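Pectinesterase (Sitophilus oryzae, PDB 4PMH) catalyses the hydrolysis of methyl esters in pectin, releasing methanol, and probably serves the rice weevil in digesting plant cell walls. Local coordinates at residues 264-275 with 311-322; 23-32 with 209-217. All coordinates share one frame; numbering follows the deposited sequence.

Interaction 1: 264-275 with 311-322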
loop_
_atom_site.group_PDB
_atom_site.type_symbol
_atom_site.label_atom_id
_atom_site.label_comp_id
_atom_site.label_asym_id
_atom_site.label_seq_id
_atom_site.Cartn_x
_atom_site.Cartn_y
_atom_site.Cartn_z
ATOM N N MET A 264 -1.953 8.968 15.342
ATOM C CA MET A 264 -3.405 8.930 15.323
ATOM C C MET A 264 -3.965 8.378 14.010
ATOM O O MET A 264 -4.968 7.663 13.994
ATOM C CB MET A 264 -3.950 10.361 15.494
ATOM C CG MET A 264 -4.764 10.631 16.746
ATOM S SD MET A 264 -5.922 11.994 16.444
ATOM C CE MET A 264 -7.506 11.210 16.727
ATOM N N TYR A 265 -3.345 8.794 12.915
ATOM C CA TYR A 265 -3.841 8.537 11.574
ATOM C C TYR A 265 -3.022 7.479 10.849
ATOM O O TYR A 265 -1.935 7.764 10.342
ATOM C CB TYR A 265 -3.849 9.850 10.773
ATOM C CG TYR A 265 -4.686 10.908 11.463
ATOM C CD1 TYR A 265 -6.052 10.771 11.538
ATOM C CD2 TYR A 265 -4.098 11.996 12.093
ATOM C CE1 TYR A 265 -6.838 11.719 12.191
ATOM C CE2 TYR A 265 -4.869 12.943 12.749
ATOM C CZ TYR A 265 -6.234 12.796 12.798
ATOM O OH TYR A 265 -7.015 13.722 13.454
ATOM N N GLY A 266 -3.574 6.266 10.782
ATOM C CA GLY A 266 -3.002 5.199 9.972
ATOM C C GLY A 266 -3.699 5.160 8.631
ATOM O O GLY A 266 -3.567 6.085 7.825
ATOM N N TYR A 267 -4.471 4.108 8.400
ATOM C CA TYR A 267 -5.130 3.900 7.111
ATOM C C TYR A 267 -6.606 4.341 7.178
ATOM O O TYR A 267 -7.307 4.043 8.128
ATOM C CB TYR A 267 -4.993 2.434 6.693
ATOM C CG TYR A 267 -3.597 1.970 6.320
ATOM C CD1 TYR A 267 -2.575 2.871 6.018
ATOM C CD2 TYR A 267 -3.305 0.596 6.225
ATOM C CE1 TYR A 267 -1.310 2.431 5.628
ATOM C CE2 TYR A 267 -2.055 0.158 5.838
ATOM C CZ TYR A 267 -1.054 1.078 5.558
ATOM O OH TYR A 267 0.177 0.636 5.161
ATOM N N PHE A 268 -7.044 5.095 6.177
ATOM C CA PHE A 268 -8.427 5.539 6.053
ATOM C C PHE A 268 -8.976 5.095 4.703
ATOM O O PHE A 268 -8.496 5.537 3.634
ATOM C CB PHE A 268 -8.492 7.058 6.166
ATOM C CG PHE A 268 -9.881 7.614 6.220
ATOM C CD1 PHE A 268 -10.777 7.230 7.191
ATOM C CD2 PHE A 268 -10.267 8.563 5.311
ATOM C CE1 PHE A 268 -12.054 7.774 7.239
ATOM C CE2 PHE A 268 -11.531 9.128 5.354
ATOM C CZ PHE A 268 -12.424 8.733 6.310
ATOM N N VAL A 269 -9.945 4.188 4.760
ATOM C CA VAL A 269 -10.624 3.665 3.582
ATOM C C VAL A 269 -12.033 4.271 3.540
ATOM O O VAL A 269 -12.838 4.030 4.450
ATOM C CB VAL A 269 -10.690 2.137 3.648
ATOM C CG1 VAL A 269 -11.494 1.600 2.488
ATOM C CG2 VAL A 269 -9.283 1.529 3.673
ATOM N N TYR A 270 -12.314 5.057 2.496
ATOM C CA TYR A 270 -13.521 5.886 2.402
ATOM C C TYR A 270 -14.161 5.820 1.002
ATOM O O TYR A 270 -13.474 5.956 0.001
ATOM C CB TYR A 270 -13.132 7.317 2.709
ATOM C CG TYR A 270 -14.220 8.357 2.623
ATOM C CD1 TYR A 270 -15.328 8.298 3.447
ATOM C CD2 TYR A 270 -14.083 9.461 1.788
ATOM C CE1 TYR A 270 -16.310 9.273 3.403
ATOM C CE2 TYR A 270 -15.062 10.447 1.741
ATOM C CZ TYR A 270 -16.175 10.342 2.549
ATOM O OH TYR A 270 -17.158 11.305 2.496
ATOM N N LYS A 271 -15.482 5.609 0.951
ATOM C CA LYS A 271 -16.235 5.491 -0.284
ATOM C C LYS A 271 -15.565 4.491 -1.230
ATOM O O LYS A 271 -15.483 4.716 -2.425
ATOM C CB LYS A 271 -16.375 6.847 -0.964
ATOM C CG LYS A 271 -16.995 7.926 -0.102
ATOM C CD LYS A 271 -18.454 7.637 0.163
ATOM C CE LYS A 271 -19.205 8.911 0.504
ATOM N NZ LYS A 271 -20.494 8.612 1.165
ATOM N N SER A 272 -15.105 3.385 -0.679
ATOM C CA SER A 272 -14.384 2.371 -1.442
ATOM C C SER A 272 -15.174 1.050 -1.474
ATOM O O SER A 272 -16.275 0.953 -0.901
ATOM C CB SER A 272 -12.980 2.192 -0.836
ATOM O OG SER A 272 -12.135 3.316 -1.174
ATOM N N THR A 273 -14.631 0.057 -2.184
ATOM C CA THR A 273 -15.234 -1.238 -2.296
ATOM C C THR A 273 -14.216 -2.285 -1.899
ATOM O O THR A 273 -13.053 -2.249 -2.335
ATOM C CB THR A 273 -15.674 -1.487 -3.745
ATOM O OG1 THR A 273 -16.687 -0.525 -4.104
ATOM C CG2 THR A 273 -16.227 -2.896 -3.930
ATOM N N ILE A 274 -14.646 -3.205 -1.053
ATOM C CA ILE A 274 -13.835 -4.346 -0.678
ATOM C C ILE A 274 -14.520 -5.632 -1.163
ATOM O O ILE A 274 -15.605 -6.001 -0.712
ATOM C CB ILE A 274 -13.630 -4.396 0.847
ATOM C CG1 ILE A 274 -12.900 -3.130 1.315
ATOM C CG2 ILE A 274 -12.903 -5.663 1.212
ATOM C CD1 ILE A 274 -12.724 -3.018 2.810
ATOM N N THR A 275 -13.860 -6.333 -2.072
ATOM C CA THR A 275 -14.489 -7.443 -2.754
ATOM C C THR A 275 -13.440 -8.494 -3.102
ATOM O O THR A 275 -12.299 -8.448 -2.617
ATOM C CB THR A 275 -15.223 -6.918 -4.010
ATOM O OG1 THR A 275 -16.052 -7.946 -4.549
ATOM C CG2 THR A 275 -14.248 -6.434 -5.067
ATOM N N GLN A 311 -3.429 1.049 12.814
ATOM C CA GLN A 311 -4.642 1.866 12.853
ATOM C C GLN A 311 -5.296 1.853 11.485
ATOM O O GLN A 311 -4.629 2.105 10.479
ATOM C CB GLN A 311 -4.319 3.297 13.277
ATOM C CG GLN A 311 -5.490 4.105 13.836
ATOM C CD GLN A 311 -6.411 4.702 12.790
ATOM O OE1 GLN A 311 -6.015 4.939 11.645
ATOM N NE2 GLN A 311 -7.666 4.941 13.179
ATOM N N LEU A 312 -6.602 1.566 11.472
ATOM C CA LEU A 312 -7.396 1.452 10.256
ATOM C C LEU A 312 -8.865 1.776 10.509
ATOM O O LEU A 312 -9.483 1.187 11.361
ATOM C CB LEU A 312 -7.336 0.028 9.703
ATOM C CG LEU A 312 -8.283 -0.316 8.564
ATOM C CD1 LEU A 312 -8.033 0.506 7.303
ATOM C CD2 LEU A 312 -8.131 -1.791 8.241
ATOM N N ILE A 313 -9.405 2.696 9.731
ATOM C CA ILE A 313 -10.833 2.959 9.706
ATOM C C ILE A 313 -11.391 2.727 8.299
ATOM O O ILE A 313 -10.875 3.270 7.321
ATOM C CB ILE A 313 -11.108 4.380 10.181
ATOM C CG1 ILE A 313 -10.822 4.434 11.685
ATOM C CG2 ILE A 313 -12.559 4.792 9.866
ATOM C CD1 ILE A 313 -10.893 5.825 12.249
ATOM N N ILE A 314 -12.426 1.891 8.207
ATOM C CA ILE A 314 -13.180 1.712 6.963
ATOM C C ILE A 314 -14.521 2.390 7.145
ATOM O O ILE A 314 -15.322 1.972 7.978
ATOM C CB ILE A 314 -13.361 0.243 6.610
ATOM C CG1 ILE A 314 -11.996 -0.411 6.406
ATOM C CG2 ILE A 314 -14.197 0.098 5.343
ATOM C CD1 ILE A 314 -12.023 -1.919 6.419
ATOM N N LYS A 315 -14.734 3.464 6.392
ATOM C CA LYS A 315 -15.904 4.336 6.543
ATOM C C LYS A 315 -16.693 4.476 5.237
ATOM O O LYS A 315 -16.102 4.720 4.186
ATOM C CB LYS A 315 -15.423 5.727 6.943
ATOM C CG LYS A 315 -16.511 6.781 7.076
ATOM C CD LYS A 315 -15.964 7.959 7.868
ATOM C CE LYS A 315 -16.977 9.089 8.008
ATOM N NZ LYS A 315 -16.366 10.239 8.723
ATOM N N GLU A 316 -18.025 4.345 5.312
ATOM C CA GLU A 316 -18.908 4.581 4.159
ATOM C C GLU A 316 -18.441 3.863 2.900
ATOM O O GLU A 316 -18.435 4.400 1.802
ATOM C CB GLU A 316 -19.138 6.092 3.990
ATOM C CG GLU A 316 -19.834 6.605 5.243
ATOM C CD GLU A 316 -20.126 8.079 5.273
ATOM O OE1 GLU A 316 -19.811 8.756 4.289
ATOM O OE2 GLU A 316 -20.694 8.540 6.292
ATOM N N SER A 317 -18.039 2.615 3.100
ATOM C CA SER A 317 -17.563 1.780 2.031
ATOM C C SER A 317 -18.484 0.566 1.846
ATOM O O SER A 317 -19.273 0.212 2.733
ATOM C CB SER A 317 -16.136 1.340 2.315
ATOM O OG SER A 317 -15.249 2.439 2.210
ATOM N N THR A 318 -18.366 -0.041 0.676
ATOM C CA THR A 318 -19.067 -1.258 0.347
ATOM C C THR A 318 -18.179 -2.462 0.677
ATOM O O THR A 318 -17.064 -2.567 0.187
ATOM C CB THR A 318 -19.418 -1.261 -1.149
ATOM O OG1 THR A 318 -20.335 -0.181 -1.428
ATOM C CG2 THR A 318 -20.043 -2.580 -1.555
ATOM N N ILE A 319 -18.663 -3.359 1.513
ATOM C CA ILE A 319 -17.909 -4.560 1.862
ATOM C C ILE A 319 -18.713 -5.750 1.358
ATOM O O ILE A 319 -19.848 -5.959 1.799
ATOM C CB ILE A 319 -17.678 -4.663 3.371
ATOM C CG1 ILE A 319 -16.997 -3.380 3.892
ATOM C CG2 ILE A 319 -16.843 -5.885 3.703
ATOM C CD1 ILE A 319 -16.729 -3.374 5.386
ATOM N N ASP A 320 -18.161 -6.529 0.431
ATOM C CA ASP A 320 -18.936 -7.648 -0.111
ATOM C C ASP A 320 -18.876 -8.833 0.842
ATOM O O ASP A 320 -18.111 -8.834 1.794
ATOM C CB ASP A 320 -18.517 -8.005 -1.538
ATOM C CG ASP A 320 -18.955 -6.956 -2.557
ATOM O OD1 ASP A 320 -19.920 -6.210 -2.325
ATOM O OD2 ASP A 320 -18.329 -6.825 -3.609
ATOM N N GLY A 321 -19.733 -9.817 0.605
ATOM C CA GLY A 321 -19.869 -10.945 1.498
ATOM C C GLY A 321 -18.763 -11.951 1.330
ATOM O O GLY A 321 -19.024 -13.131 1.198
ATOM N N ILE A 322 -17.525 -11.484 1.360
ATOM C CA ILE A 322 -16.365 -12.342 1.223
ATOM C C ILE A 322 -15.666 -12.501 2.571
ATOM O O ILE A 322 -14.745 -13.300 2.707
ATOM C CB ILE A 322 -15.385 -11.751 0.202
ATOM C CG1 ILE A 322 -14.930 -10.350 0.628
ATOM C CG2 ILE A 322 -16.055 -11.681 -1.169
ATOM C CD1 ILE A 322 -13.658 -9.893 -0.035
#
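Gln311 bends back at chi2 (-81°) and carries its amide oxygen OE1 to Gly266 N, 2.9 Å away, with the donor tilted from the carbonyl plane; Tyr26 OH probably bonds to the same oxygen. With an alanine here, Gly266 N and Tyr26 OH would each probably lose this acceptor, and the Tyr26 hydroxyl would be freer to turn. From Tyr267 on, the backbones run as parallel strands in register, Tyr267 beside Leu312 and Val269 beside Ile314, joined by nearly straight N-H...O bonds. These are neighbouring coils of the right-handed parallel beta-helix of pectinesterases, in which side chains at matching positions line up from coil to coil. On the inward face, Leu312 CD1 lies 3.7 Å from Tyr267 CB, and Ile274 and Ile314 meet tip to tip, CD1 to CD1 at 3.8 Å. On the other face Phe268, its CG anti to the backbone N (chi1 -173°), carries its ring to Ile313, CE1 4.0 Å from CG2, the two side chains crossing at a slant, while the extended Lys315 brings CD to the ring edge and sends NZ on to Phe21 O. At the bend between strands Ser317 OG accepts from Ser272 N at 3.0 Å. Lys271 and Glu316 run alongside each other there into a salt bridge in which NZ comes to OE1, 3.2 Å away, from above the carboxylate plane; Glu316 OE2 bonds to Asn360. Beyond it, Thr275 OG1 donates to the anti lone pair of Asp320 OD2 at 2.7 Å.

Interaction 2: 23-32 with 209-217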
loop_
_atom_site.group_PDB
_atom_site.type_symbol
_atom_site.label_atom_id
_atom_site.label_comp_id
_atom_site.label_asym_id
_atom_site.label_seq_id
_atom_site.Cartn_x
_atom_site.Cartn_y
_atom_site.Cartn_z
ATOM N N THR A 23 -11.218 12.706 5.405
ATOM C CA THR A 23 -10.068 12.959 4.535
ATOM C C THR A 23 -9.260 14.141 5.053
ATOM O O THR A 23 -8.032 14.090 5.086
ATOM C CB THR A 23 -10.459 13.243 3.060
ATOM O OG1 THR A 23 -11.240 14.452 3.007
ATOM C CG2 THR A 23 -11.235 12.078 2.444
ATOM N N ALA A 24 -9.955 15.199 5.465
ATOM C CA ALA A 24 -9.299 16.409 5.948
ATOM C C ALA A 24 -8.461 16.150 7.199
ATOM O O ALA A 24 -7.415 16.729 7.429
ATOM C CB ALA A 24 -10.348 17.478 6.235
ATOM N N THR A 25 -8.968 15.266 8.017
ATOM C CA THR A 25 -8.386 14.959 9.269
ATOM C C THR A 25 -7.120 14.091 9.076
ATOM O O THR A 25 -6.046 14.398 9.622
ATOM C CB THR A 25 -9.530 14.375 10.112
ATOM O OG1 THR A 25 -9.990 15.379 11.040
ATOM C CG2 THR A 25 -9.173 13.173 10.776
ATOM N N TYR A 26 -7.227 13.060 8.246
ATOM C CA TYR A 26 -6.062 12.224 7.880
ATOM C C TYR A 26 -4.967 12.984 7.092
ATOM O O TYR A 26 -3.768 12.668 7.178
ATOM C CB TYR A 26 -6.560 10.972 7.126
ATOM C CG TYR A 26 -6.962 9.825 8.012
ATOM C CD1 TYR A 26 -8.235 9.744 8.576
ATOM C CD2 TYR A 26 -6.075 8.785 8.270
ATOM C CE1 TYR A 26 -8.593 8.695 9.398
ATOM C CE2 TYR A 26 -6.424 7.736 9.092
ATOM C CZ TYR A 26 -7.682 7.696 9.652
ATOM O OH TYR A 26 -8.014 6.643 10.450
ATOM N N LEU A 27 -5.371 14.003 6.333
ATOM C CA LEU A 27 -4.452 14.814 5.561
ATOM C C LEU A 27 -3.557 15.692 6.439
ATOM O O LEU A 27 -2.458 16.066 6.024
ATOM C CB LEU A 27 -5.214 15.692 4.550
ATOM C CG LEU A 27 -5.710 15.043 3.260
ATOM C CD1 LEU A 27 -6.722 15.967 2.573
ATOM C CD2 LEU A 27 -4.553 14.700 2.336
ATOM N N GLN A 28 -4.029 16.030 7.637
ATOM C CA GLN A 28 -3.199 16.689 8.633
ATOM C C GLN A 28 -2.583 17.972 8.084
ATOM O O GLN A 28 -1.419 18.242 8.280
ATOM C CB GLN A 28 -2.104 15.726 9.124
ATOM C CG GLN A 28 -2.621 14.515 9.872
ATOM C CD GLN A 28 -1.555 13.435 10.023
ATOM O OE1 GLN A 28 -0.645 13.566 10.838
ATOM N NE2 GLN A 28 -1.663 12.363 9.234
ATOM N N GLY A 29 -3.371 18.749 7.359
ATOM C CA GLY A 29 -2.911 20.031 6.829
ATOM C C GLY A 29 -2.366 19.961 5.416
ATOM O O GLY A 29 -2.238 20.996 4.750
ATOM N N TRP A 30 -2.027 18.765 4.939
ATOM C CA TRP A 30 -1.605 18.630 3.556
ATOM C C TRP A 30 -2.785 18.911 2.619
ATOM O O TRP A 30 -3.880 18.407 2.811
ATOM C CB TRP A 30 -1.008 17.247 3.288
ATOM C CG TRP A 30 -0.676 16.991 1.855
ATOM C CD1 TRP A 30 -0.207 17.895 0.931
ATOM C CD2 TRP A 30 -0.778 15.738 1.171
ATOM N NE1 TRP A 30 -0.009 17.271 -0.284
ATOM C CE2 TRP A 30 -0.349 15.949 -0.163
ATOM C CE3 TRP A 30 -1.178 14.459 1.555
ATOM C CZ2 TRP A 30 -0.335 14.921 -1.114
ATOM C CZ3 TRP A 30 -1.144 13.435 0.613
ATOM C CH2 TRP A 30 -0.732 13.674 -0.702
ATOM N N SER A 31 -2.547 19.749 1.628
ATOM C CA SER A 31 -3.538 20.051 0.609
ATOM C C SER A 31 -3.005 19.541 -0.740
ATOM O O SER A 31 -2.181 20.202 -1.386
ATOM C CB SER A 31 -3.789 21.538 0.593
ATOM O OG SER A 31 -2.578 22.254 0.749
ATOM N N PRO A 32 -3.433 18.327 -1.129
ATOM C CA PRO A 32 -2.890 17.662 -2.318
ATOM C C PRO A 32 -3.198 18.435 -3.598
ATOM O O PRO A 32 -4.333 18.862 -3.792
ATOM C CB PRO A 32 -3.603 16.312 -2.330
ATOM C CG PRO A 32 -4.100 16.112 -0.937
ATOM C CD PRO A 32 -4.418 17.483 -0.433
ATOM N N SER A 209 8.969 8.736 9.113
ATOM C CA SER A 209 8.435 10.059 9.376
ATOM C C SER A 209 7.149 10.020 10.188
ATOM O O SER A 209 6.263 9.206 9.952
ATOM C CB SER A 209 8.206 10.834 8.088
ATOM O OG SER A 209 7.769 12.153 8.387
ATOM N N SER A 210 7.063 10.919 11.160
ATOM C CA SER A 210 5.859 11.084 11.963
ATOM C C SER A 210 4.701 11.480 11.065
ATOM O O SER A 210 3.561 11.142 11.335
ATOM C CB SER A 210 6.088 12.149 13.040
ATOM O OG SER A 210 6.928 11.631 14.058
ATOM N N VAL A 211 5.029 12.209 10.009
ATOM C CA VAL A 211 4.084 12.631 9.004
ATOM C C VAL A 211 4.528 12.052 7.651
ATOM O O VAL A 211 5.480 12.528 7.035
ATOM C CB VAL A 211 4.012 14.175 8.997
ATOM C CG1 VAL A 211 3.300 14.722 7.780
ATOM C CG2 VAL A 211 3.325 14.651 10.271
ATOM N N GLU A 212 3.854 10.993 7.219
ATOM C CA GLU A 212 4.183 10.279 5.973
ATOM C C GLU A 212 2.856 9.930 5.308
ATOM O O GLU A 212 2.303 8.859 5.530
ATOM C CB GLU A 212 5.010 9.012 6.243
ATOM C CG GLU A 212 5.634 8.405 4.987
ATOM C CD GLU A 212 6.333 7.066 5.224
ATOM O OE1 GLU A 212 6.650 6.727 6.379
ATOM O OE2 GLU A 212 6.550 6.321 4.254
ATOM N N ARG A 213 2.362 10.870 4.500
ATOM C CA ARG A 213 1.004 10.837 4.001
ATOM C C ARG A 213 0.942 10.435 2.528
ATOM O O ARG A 213 1.764 10.862 1.718
ATOM C CB ARG A 213 0.365 12.216 4.161
ATOM C CG ARG A 213 0.267 12.640 5.620
ATOM C CD ARG A 213 0.003 14.124 5.752
ATOM N NE ARG A 213 1.167 14.921 5.371
ATOM C CZ ARG A 213 1.349 16.206 5.695
ATOM N NH1 ARG A 213 0.441 16.873 6.416
ATOM N NH2 ARG A 213 2.463 16.825 5.307
ATOM N N SER A 214 -0.041 9.610 2.207
ATOM C CA SER A 214 -0.293 9.199 0.821
ATOM C C SER A 214 -1.783 9.184 0.565
ATOM O O SER A 214 -2.570 8.959 1.478
ATOM C CB SER A 214 0.357 7.841 0.481
ATOM O OG SER A 214 0.078 6.842 1.441
ATOM N N TYR A 215 -2.151 9.473 -0.683
ATOM C CA TYR A 215 -3.534 9.637 -1.070
ATOM C C TYR A 215 -3.772 8.849 -2.343
ATOM O O TYR A 215 -3.234 9.198 -3.420
ATOM C CB TYR A 215 -3.844 11.108 -1.329
ATOM C CG TYR A 215 -5.305 11.506 -1.227
ATOM C CD1 TYR A 215 -6.337 10.602 -1.405
ATOM C CD2 TYR A 215 -5.645 12.824 -0.966
ATOM C CE1 TYR A 215 -7.669 10.989 -1.300
ATOM C CE2 TYR A 215 -6.971 13.220 -0.873
ATOM C CZ TYR A 215 -7.978 12.285 -1.046
ATOM O OH TYR A 215 -9.302 12.674 -0.949
ATOM N N TYR A 216 -4.569 7.804 -2.196
ATOM C CA TYR A 216 -4.992 6.920 -3.266
ATOM C C TYR A 216 -6.414 7.260 -3.689
ATOM O O TYR A 216 -7.306 7.230 -2.892
ATOM C CB TYR A 216 -4.969 5.479 -2.775
ATOM C CG TYR A 216 -3.588 5.012 -2.427
ATOM C CD1 TYR A 216 -2.963 5.409 -1.240
ATOM C CD2 TYR A 216 -2.885 4.198 -3.299
ATOM C CE1 TYR A 216 -1.665 4.988 -0.938
ATOM C CE2 TYR A 216 -1.613 3.778 -3.013
ATOM C CZ TYR A 216 -1.002 4.177 -1.837
ATOM O OH TYR A 216 0.273 3.737 -1.595
ATOM N N THR A 217 -6.605 7.561 -4.963
ATOM C CA THR A 217 -7.914 7.846 -5.519
ATOM C C THR A 217 -8.133 7.010 -6.760
ATOM O O THR A 217 -7.208 6.823 -7.553
ATOM C CB THR A 217 -8.047 9.334 -5.905
ATOM O OG1 THR A 217 -6.861 9.761 -6.572
ATOM C CG2 THR A 217 -8.234 10.170 -4.674
#
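Arg213 sends its guanidinium into the turn that follows helix 23-27, where NH1 donates to Leu27 O at 3.0 Å. The donor lies in the carbonyl plane, but the oxygen sits 28° out of the guanidinium plane and the bond is bent, 139° at the hydrogen. Leu27 O also accepts from Trp30 N, the closing bond of the type I' turn from Leu27 to Trp30, so one carbonyl holds both the turn and the arginine. The guanidinium lies between Trp30 CB over one face and Val211 CG1 over the opposite one. Trp30 slides past Arg213 in the reverse direction with ring and guanidinium planes 45° apart; its CE3 rests 3.8 Å from Arg213 CB and its CZ3 4.1 Å from Tyr215 CB. Pro32 CG covers the centre of one face of the indole and meets the edge of the Tyr215 ring, in its plane, 3.6 Å from CD2. Leu27 CD2 reaches the same Tyr215 CD2 obliquely. Here helix 23-27 and the turn after it pack on the outside of the parallel beta-helix, across strand 213-217. Tyr215 OH bonds to Glu237, and Arg213 NH2 forms a salt bridge with Asp186. The arginine thus probably divides its charge between an acidic partner and a backbone carbonyl, while its flat group is held between apolar carbons.

Overall arrangement
From the N terminus, helix 23-27 and its following turn come first, and interaction 2 brings them against strand 213-217, closing a loop of 176 residues that holds much of the beta-helix. Interaction 1 opens only afterwards, joining 264-275 to 311-322 across a shorter excursion of 35 residues; the two loops therefore follow in series, neither nested nor crossed. Strands 213-217, 267-270 and 311-315 belong to one parallel sheet, with strand 233-237 between the first two. Helix 23-27 spans that interval: Tyr26 stacks on Phe268, while Thr25 packs on Tyr265. The early segment thereby ties together coils far later in the chain.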